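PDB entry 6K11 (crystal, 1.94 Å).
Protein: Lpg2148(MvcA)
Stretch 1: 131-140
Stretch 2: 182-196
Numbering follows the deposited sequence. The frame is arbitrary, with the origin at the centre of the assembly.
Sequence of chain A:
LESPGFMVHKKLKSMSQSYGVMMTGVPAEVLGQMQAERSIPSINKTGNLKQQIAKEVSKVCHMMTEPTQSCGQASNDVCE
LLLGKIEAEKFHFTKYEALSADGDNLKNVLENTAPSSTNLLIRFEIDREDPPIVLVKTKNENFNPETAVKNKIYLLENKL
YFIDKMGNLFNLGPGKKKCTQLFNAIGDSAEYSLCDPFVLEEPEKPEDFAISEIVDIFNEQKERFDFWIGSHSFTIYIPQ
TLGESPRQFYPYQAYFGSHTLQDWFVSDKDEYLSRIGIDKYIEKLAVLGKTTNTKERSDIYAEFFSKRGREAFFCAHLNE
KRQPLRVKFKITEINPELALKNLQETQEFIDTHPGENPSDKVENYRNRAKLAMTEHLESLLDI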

ATOM      1  N   PRO A 131      16.549  -1.457   3.345  1.00 38.05           N
ATOM      2  CA  PRO A 131      17.486  -0.889   4.357  1.00 40.08           C
ATOM      3  C   PRO A 131      18.140   0.381   3.836  1.00 39.61           C
ATOM      4  O   PRO A 131      18.133   0.631   2.619  1.00 38.73           O
ATOM      5  CB  PRO A 131      18.519  -2.010   4.554  1.00 38.64           C
ATOM      6  CG  PRO A 131      18.506  -2.762   3.237  1.00 43.20           C
ATOM      7  CD  PRO A 131      17.078  -2.695   2.736  1.00 37.26           C
ATOM      8  N   PRO A 132      18.710   1.214   4.718  1.00 35.65           N
ATOM      9  CA  PRO A 132      19.425   2.404   4.241  1.00 36.03           C
ATOM     10  C   PRO A 132      20.638   2.002   3.422  1.00 36.92           C
ATOM     11  O   PRO A 132      21.225   0.940   3.622  1.00 36.41           O
ATOM     12  CB  PRO A 132      19.840   3.121   5.532  1.00 36.25           C
ATOM     13  CG  PRO A 132      19.943   2.011   6.547  1.00 36.50           C
ATOM     14  CD  PRO A 132      18.821   1.056   6.183  1.00 36.03           C
ATOM     15  N   ILE A 133      21.004   2.856   2.469  1.00 36.23           N
ATOM     16  CA  ILE A 133      22.127   2.569   1.586  1.00 40.97           C
ATOM     17  C   ILE A 133      23.155   3.685   1.562  1.00 41.92           C
ATOM     18  O   ILE A 133      24.185   3.543   0.897  1.00 38.25           O
ATOM     19  CB  ILE A 133      21.670   2.258   0.144  1.00 42.31           C
ATOM     20  CG1 ILE A 133      20.873   3.425  -0.436  1.00 42.15           C
ATOM     21  CG2 ILE A 133      20.876   0.948   0.081  1.00 44.15           C
ATOM     22  CD1 ILE A 133      20.899   3.488  -1.986  1.00 48.80           C
ATOM     23  N   VAL A 134      22.905   4.811   2.232  1.00 39.97           N
ATOM     24  CA  VAL A 134      23.907   5.869   2.270  1.00 40.38           C
ATOM     25  C   VAL A 134      24.124   6.357   3.696  1.00 41.01           C
ATOM     26  O   VAL A 134      23.246   6.276   4.565  1.00 34.88           O
ATOM     27  CB  VAL A 134      23.583   7.071   1.346  1.00 41.74           C
ATOM     28  CG1 VAL A 134      23.438   6.637  -0.135  1.00 42.15           C
ATOM     29  CG2 VAL A 134      22.373   7.829   1.826  1.00 43.54           C
ATOM     30  N   LEU A 135      25.329   6.873   3.916  1.00 38.92           N
ATOM     31  CA  LEU A 135      25.721   7.596   5.112  1.00 39.44           C
ATOM     32  C   LEU A 135      25.841   9.069   4.743  1.00 41.46           C
ATOM     33  O   LEU A 135      26.366   9.401   3.673  1.00 41.89           O
ATOM     34  CB  LEU A 135      27.061   7.063   5.646  1.00 38.30           C
ATOM     35  CG  LEU A 135      27.875   7.979   6.550  1.00 40.29           C
ATOM     36  CD1 LEU A 135      27.168   8.147   7.891  1.00 40.99           C
ATOM     37  CD2 LEU A 135      29.285   7.434   6.739  1.00 43.74           C
ATOM     38  N   VAL A 136      25.334   9.950   5.600  1.00 37.70           N
ATOM     39  CA  VAL A 136      25.412  11.393   5.375  1.00 36.89           C
ATOM     40  C   VAL A 136      26.184  12.016   6.525  1.00 41.92           C
ATOM     41  O   VAL A 136      25.775  11.909   7.688  1.00 38.88           O
ATOM     42  CB  VAL A 136      24.026  12.048   5.252  1.00 39.47           C
ATOM     43  CG1 VAL A 136      24.167  13.565   5.125  1.00 41.68           C
ATOM     44  CG2 VAL A 136      23.228  11.455   4.069  1.00 43.13           C
ATOM     45  N   LYS A 137      27.284  12.688   6.200  1.00 37.87           N
ATOM     46  CA  LYS A 137      28.042  13.458   7.173  1.00 41.14           C
ATOM     47  C   LYS A 137      27.507  14.886   7.185  1.00 46.56           C
ATOM     48  O   LYS A 137      27.447  15.537   6.137  1.00 45.11           O
ATOM     49  CB  LYS A 137      29.528  13.437   6.826  1.00 42.58           C
ATOM     50  CG  LYS A 137      30.395  14.116   7.824  1.00 45.26           C
ATOM     51  CD  LYS A 137      31.848  13.984   7.406  1.00 44.27           C
ATOM     52  CE  LYS A 137      32.651  15.187   7.850  1.00 45.82           C
ATOM     53  NZ  LYS A 137      34.083  15.027   7.475  1.00 45.23           N
ATOM     54  N   THR A 138      27.104  15.363   8.358  1.00 43.16           N
ATOM     55  CA  THR A 138      26.536  16.699   8.470  1.00 50.60           C
ATOM     56  C   THR A 138      26.914  17.330   9.800  1.00 52.75           C
ATOM     57  O   THR A 138      26.936  16.663  10.841  1.00 49.59           O
ATOM     58  CB  THR A 138      25.007  16.684   8.329  1.00 53.00           C
ATOM     59  OG1 THR A 138      24.488  17.991   8.628  1.00 56.64           O
ATOM     60  CG2 THR A 138      24.386  15.650   9.268  1.00 49.99           C
ATOM     61  N   LYS A 139      27.216  18.623   9.754  1.00 54.88           N
ATOM     62  CA  LYS A 139      27.438  19.381  10.972  1.00 57.19           C
ATOM     63  C   LYS A 139      26.160  19.426  11.799  1.00 59.95           C
ATOM     64  O   LYS A 139      25.046  19.411  11.267  1.00 59.84           O
ATOM     65  CB  LYS A 139      27.896  20.802  10.637  1.00 60.42           C
ATOM     66  CG  LYS A 139      29.335  20.887  10.120  1.00 60.08           C
ATOM     67  CD  LYS A 139      29.857  22.324  10.148  1.00 66.96           C
ATOM     68  CE  LYS A 139      31.348  22.397   9.796  1.00 66.90           C
ATOM     69  NZ  LYS A 139      32.187  21.409  10.546  1.00 68.18           N
ATOM     70  N   ASN A 140      26.336  19.469  13.121  1.00 57.88           N
ATOM     71  CA  ASN A 140      25.190  19.562  14.016  1.00 62.00           C
ATOM     72  C   ASN A 140      24.328  20.776  13.694  1.00 66.11           C
ATOM     73  O   ASN A 140      23.096  20.701  13.767  1.00 66.14           O
ATOM     74  CB  ASN A 140      25.672  19.610  15.466  1.00 60.04           C
ATOM     75  CG  ASN A 140      24.606  19.191  16.445  1.00 66.06           C
ATOM     76  OD1 ASN A 140      23.455  19.618  16.352  1.00 70.65           O
ATOM     77  ND2 ASN A 140      24.977  18.334  17.389  1.00 66.10           N
ATOM     78  N   LEU A 182      35.239   9.691  14.189  1.00 41.91           N
ATOM     79  CA  LEU A 182      34.746   9.189  12.906  1.00 40.10           C
ATOM     80  C   LEU A 182      34.418  10.334  11.961  1.00 35.95           C
ATOM     81  O   LEU A 182      34.668  10.244  10.752  1.00 41.79           O
ATOM     82  CB  LEU A 182      33.494   8.325  13.121  1.00 42.96           C
ATOM     83  CG  LEU A 182      33.629   6.972  13.805  1.00 38.62           C
ATOM     84  CD1 LEU A 182      32.242   6.432  14.211  1.00 43.30           C
ATOM     85  CD2 LEU A 182      34.342   5.998  12.895  1.00 35.32           C
ATOM     86  N   PHE A 183      33.848  11.418  12.501  1.00 38.39           N
ATOM     87  CA  PHE A 183      33.471  12.569  11.685  1.00 41.96           C
ATOM     88  C   PHE A 183      34.685  13.142  10.964  1.00 43.58           C
ATOM     89  O   PHE A 183      34.651  13.385   9.749  1.00 41.96           O
ATOM     90  CB  PHE A 183      32.809  13.619  12.577  1.00 41.63           C
ATOM     91  CG  PHE A 183      32.341  14.859  11.860  1.00 44.15           C
ATOM     92  CD1 PHE A 183      33.191  15.942  11.690  1.00 45.68           C
ATOM     93  CD2 PHE A 183      31.038  14.963  11.401  1.00 43.50           C
ATOM     94  CE1 PHE A 183      32.760  17.093  11.059  1.00 47.42           C
ATOM     95  CE2 PHE A 183      30.599  16.114  10.770  1.00 47.63           C
ATOM     96  CZ  PHE A 183      31.465  17.183  10.603  1.00 47.98           C
ATOM     97  N   ASN A 184      35.778  13.336  11.694  1.00 42.83           N
ATOM     98  CA  ASN A 184      36.986  13.913  11.116  1.00 45.03           C
ATOM     99  C   ASN A 184      37.826  12.900  10.341  1.00 42.64           C
ATOM    100  O   ASN A 184      38.775  13.297   9.662  1.00 47.00           O
ATOM    101  CB  ASN A 184      37.805  14.571  12.232  1.00 42.90           C
ATOM    102  CG  ASN A 184      37.134  15.816  12.771  1.00 47.37           C
ATOM    103  OD1 ASN A 184      36.803  15.894  13.953  1.00 52.08           O
ATOM    104  ND2 ASN A 184      36.903  16.795  11.896  1.00 47.98           N
ATOM    105  N   ALA A 185      37.505  11.608  10.407  1.00 40.99           N
ATOM    106  CA  ALA A 185      38.200  10.608   9.605  1.00 38.78           C
ATOM    107  C   ALA A 185      37.584  10.426   8.223  1.00 44.54           C
ATOM    108  O   ALA A 185      38.181   9.755   7.368  1.00 45.11           O
ATOM    109  CB  ALA A 185      38.212   9.254  10.327  1.00 46.35           C
ATOM    110  N   ILE A 186      36.409  10.999   7.983  1.00 42.94           N
ATOM    111  CA  ILE A 186      35.712  10.856   6.715  1.00 41.67           C
ATOM    112  C   ILE A 186      35.832  12.170   5.953  1.00 41.32           C
ATOM    113  O   ILE A 186      35.871  13.247   6.559  1.00 42.32           O
ATOM    114  CB  ILE A 186      34.250  10.432   6.962  1.00 39.49           C
ATOM    115  CG1 ILE A 186      34.257   9.025   7.573  1.00 42.92           C
ATOM    116  CG2 ILE A 186      33.429  10.464   5.672  1.00 41.40           C
ATOM    117  CD1 ILE A 186      32.915   8.479   8.013  1.00 40.08           C
ATOM    118  N   GLY A 187      35.949  12.071   4.627  1.00 45.14           N
ATOM    119  CA  GLY A 187      36.119  13.227   3.764  1.00 46.16           C
ATOM    120  C   GLY A 187      34.925  14.160   3.676  1.00 54.93           C
ATOM    121  O   GLY A 187      34.122  14.260   4.616  1.00 51.81           O
ATOM    122  N   ASP A 188      34.786  14.843   2.534  1.00 54.80           N
ATOM    123  CA  ASP A 188      33.804  15.911   2.379  1.00 55.04           C
ATOM    124  C   ASP A 188      32.806  15.659   1.260  1.00 53.64           C
ATOM    125  O   ASP A 188      32.127  16.599   0.839  1.00 55.17           O
ATOM    126  CB  ASP A 188      34.501  17.253   2.131  1.00 60.26           C
ATOM    127  CG  ASP A 188      35.625  17.513   3.103  1.00 62.30           C
ATOM    128  OD1 ASP A 188      35.353  17.570   4.321  1.00 66.45           O
ATOM    129  OD2 ASP A 188      36.781  17.658   2.644  1.00 69.00           O
ATOM    130  N   SER A 189      32.696  14.430   0.760  1.00 54.39           N
ATOM    131  CA  SER A 189      31.679  14.151  -0.242  1.00 55.34           C
ATOM    132  C   SER A 189      30.285  14.302   0.367  1.00 55.52           C
ATOM    133  O   SER A 189      30.105  14.316   1.591  1.00 52.00           O
ATOM    134  CB  SER A 189      31.862  12.751  -0.829  1.00 54.42           C
ATOM    135  OG  SER A 189      33.186  12.579  -1.313  1.00 57.94           O
ATOM    136  N   ALA A 190      29.290  14.443  -0.513  1.00 53.35           N
ATOM    137  CA  ALA A 190      27.932  14.705  -0.047  1.00 55.19           C
ATOM    138  C   ALA A 190      27.364  13.509   0.709  1.00 50.26           C
ATOM    139  O   ALA A 190      26.740  13.670   1.763  1.00 53.35           O
ATOM    140  CB  ALA A 190      27.032  15.065  -1.231  1.00 55.91           C
ATOM    141  N   GLU A 191      27.557  12.309   0.174  1.00 51.04           N
ATOM    142  CA  GLU A 191      27.059  11.080   0.766  1.00 51.29           C
ATOM    143  C   GLU A 191      28.072   9.978   0.507  1.00 49.91           C
ATOM    144  O   GLU A 191      28.898  10.071  -0.405  1.00 49.67           O
ATOM    145  CB  GLU A 191      25.706  10.669   0.183  1.00 51.71           C
ATOM    146  CG  GLU A 191      24.670  11.773   0.153  1.00 56.58           C
ATOM    147  CD  GLU A 191      23.277  11.244  -0.134  1.00 54.95           C
ATOM    148  OE1 GLU A 191      22.340  11.659   0.581  1.00 52.73           O
ATOM    149  OE2 GLU A 191      23.131  10.416  -1.067  1.00 57.25           O
ATOM    150  N   TYR A 192      27.985   8.921   1.304  1.00 42.08           N
ATOM    151  CA  TYR A 192      28.849   7.762   1.151  1.00 42.97           C
ATOM    152  C   TYR A 192      28.009   6.498   1.146  1.00 45.99           C
ATOM    153  O   TYR A 192      27.056   6.368   1.923  1.00 41.48           O
ATOM    154  CB  TYR A 192      29.898   7.705   2.266  1.00 46.18           C
ATOM    155  CG  TYR A 192      30.862   8.874   2.231  1.00 46.25           C
ATOM    156  CD1 TYR A 192      30.532  10.092   2.817  1.00 48.21           C
ATOM    157  CD2 TYR A 192      32.096   8.763   1.590  1.00 49.39           C
ATOM    158  CE1 TYR A 192      31.413  11.174   2.780  1.00 45.80           C
ATOM    159  CE2 TYR A 192      32.983   9.836   1.551  1.00 48.80           C
ATOM    160  CZ  TYR A 192      32.629  11.034   2.145  1.00 50.85           C
ATOM    161  OH  TYR A 192      33.502  12.096   2.102  1.00 51.23           O
ATOM    162  N   SER A 193      28.362   5.575   0.259  1.00 43.09           N
ATOM    163  CA  SER A 193      27.625   4.324   0.156  1.00 47.58           C
ATOM    164  C   SER A 193      27.945   3.411   1.332  1.00 48.32           C
ATOM    165  O   SER A 193      29.086   3.348   1.800  1.00 48.38           O
ATOM    166  CB  SER A 193      27.963   3.614  -1.158  1.00 47.46           C
ATOM    167  OG  SER A 193      27.198   2.423  -1.301  1.00 50.98           O
ATOM    168  N   LEU A 194      26.926   2.701   1.815  1.00 45.55           N
ATOM    169  CA  LEU A 194      27.097   1.684   2.840  1.00 44.91           C
ATOM    170  C   LEU A 194      27.245   0.287   2.250  1.00 53.12           C
ATOM    171  O   LEU A 194      27.342  -0.686   3.010  1.00 48.96           O
ATOM    172  CB  LEU A 194      25.901   1.702   3.810  1.00 43.81           C
ATOM    173  CG  LEU A 194      25.495   3.010   4.491  1.00 40.82           C
ATOM    174  CD1 LEU A 194      24.152   2.828   5.205  1.00 42.07           C
ATOM    175  CD2 LEU A 194      26.558   3.451   5.486  1.00 39.02           C
ATOM    176  N   CYS A 195      27.260   0.164   0.918  1.00 49.43           N
ATOM    177  CA  CYS A 195      27.192  -1.126   0.245  1.00 56.45           C
ATOM    178  C   CYS A 195      28.406  -1.451  -0.610  1.00 59.19           C
ATOM    179  O   CYS A 195      28.484  -2.573  -1.126  1.00 59.67           O
ATOM    180  CB  CYS A 195      25.956  -1.194  -0.663  1.00 56.53           C
ATOM    181  SG  CYS A 195      24.522  -0.371   0.011  1.00 63.54           S
ATOM    182  N   ASP A 196      29.327  -0.504  -0.800  1.00 58.62           N
ATOM    183  CA  ASP A 196      30.527  -0.672  -1.613  1.00 60.50           C
ATOM    184  C   ASP A 196      31.307  -1.897  -1.151  1.00 62.15           C
ATOM    185  O   ASP A 196      31.842  -1.908  -0.036  1.00 63.03           O
ATOM    186  CB  ASP A 196      31.400   0.580  -1.537  1.00 60.26           C
ATOM    187  CG  ASP A 196      32.299   0.735  -2.742  1.00 67.52           C
ATOM    188  OD1 ASP A 196      32.874  -0.285  -3.176  1.00 68.91           O
ATOM    189  OD2 ASP A 196      32.433   1.870  -3.252  1.00 66.48           O
TER
HETATM  190  O   HOH W   1      24.838   3.088  -1.701  1.00 43.54           O
HETATM  191  O   HOH W   2      28.201  12.978   3.560  1.00 48.79           O

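A lysine ammonium group can tie a strand to a neighbouring helix end by binding several backbone carbonyls at once, and K137 of MvcA does so. Its NZ donates to F183 O (2.9 Å), I186 O (2.7 Å) and G187 O (3.0 Å), carbonyls clustered where a helix gives way to a loop; F183 O also accepts a weak bond from I186 N. No salt bridge is involved: the nearest carboxylate oxygen across the contact, D188 OD1, lies 4.2 Å from K137 NZ, near enough for electrostatic help. The extended lysine also runs over one face of the F183 ring, with K137 CE 3.6 Å from the ring centroid and K137 NZ 4.5 Å from it, so a CH-pi contact and a cation-pi interaction share that face.

Before this anchor, the backbones pair as a short antiparallel ladder. L135 and Y192 form the hydrogen-bonded pair, L135 N giving to Y192 O (2.7 Å) and Y192 N to L135 O (2.9 Å). V134 and S193 make the adjacent non-hydrogen-bonded pair, and L194 N reaches I133 O (3.0 Å) with a nearly straight bond. That same I133 carbonyl accepts from a water that also bonds S193 OG. A second water accepts from K137 N (2.8 Å) and lies 2.4 Å from A190 O, so it joins the two stretches beyond the last direct backbone bond.

The side chains of L135 and Y192 share one sheet face, those of V134 and S193 the other. The buried L135 packs its CB against L194 CD2 (3.7 Å) and its CD2 against I186 CD1 (4.0 Å), linking the ladder to the loop that K137 grips. Y192 steadies that loop from within its own stretch, its OH accepting from S189 N (2.8 Å).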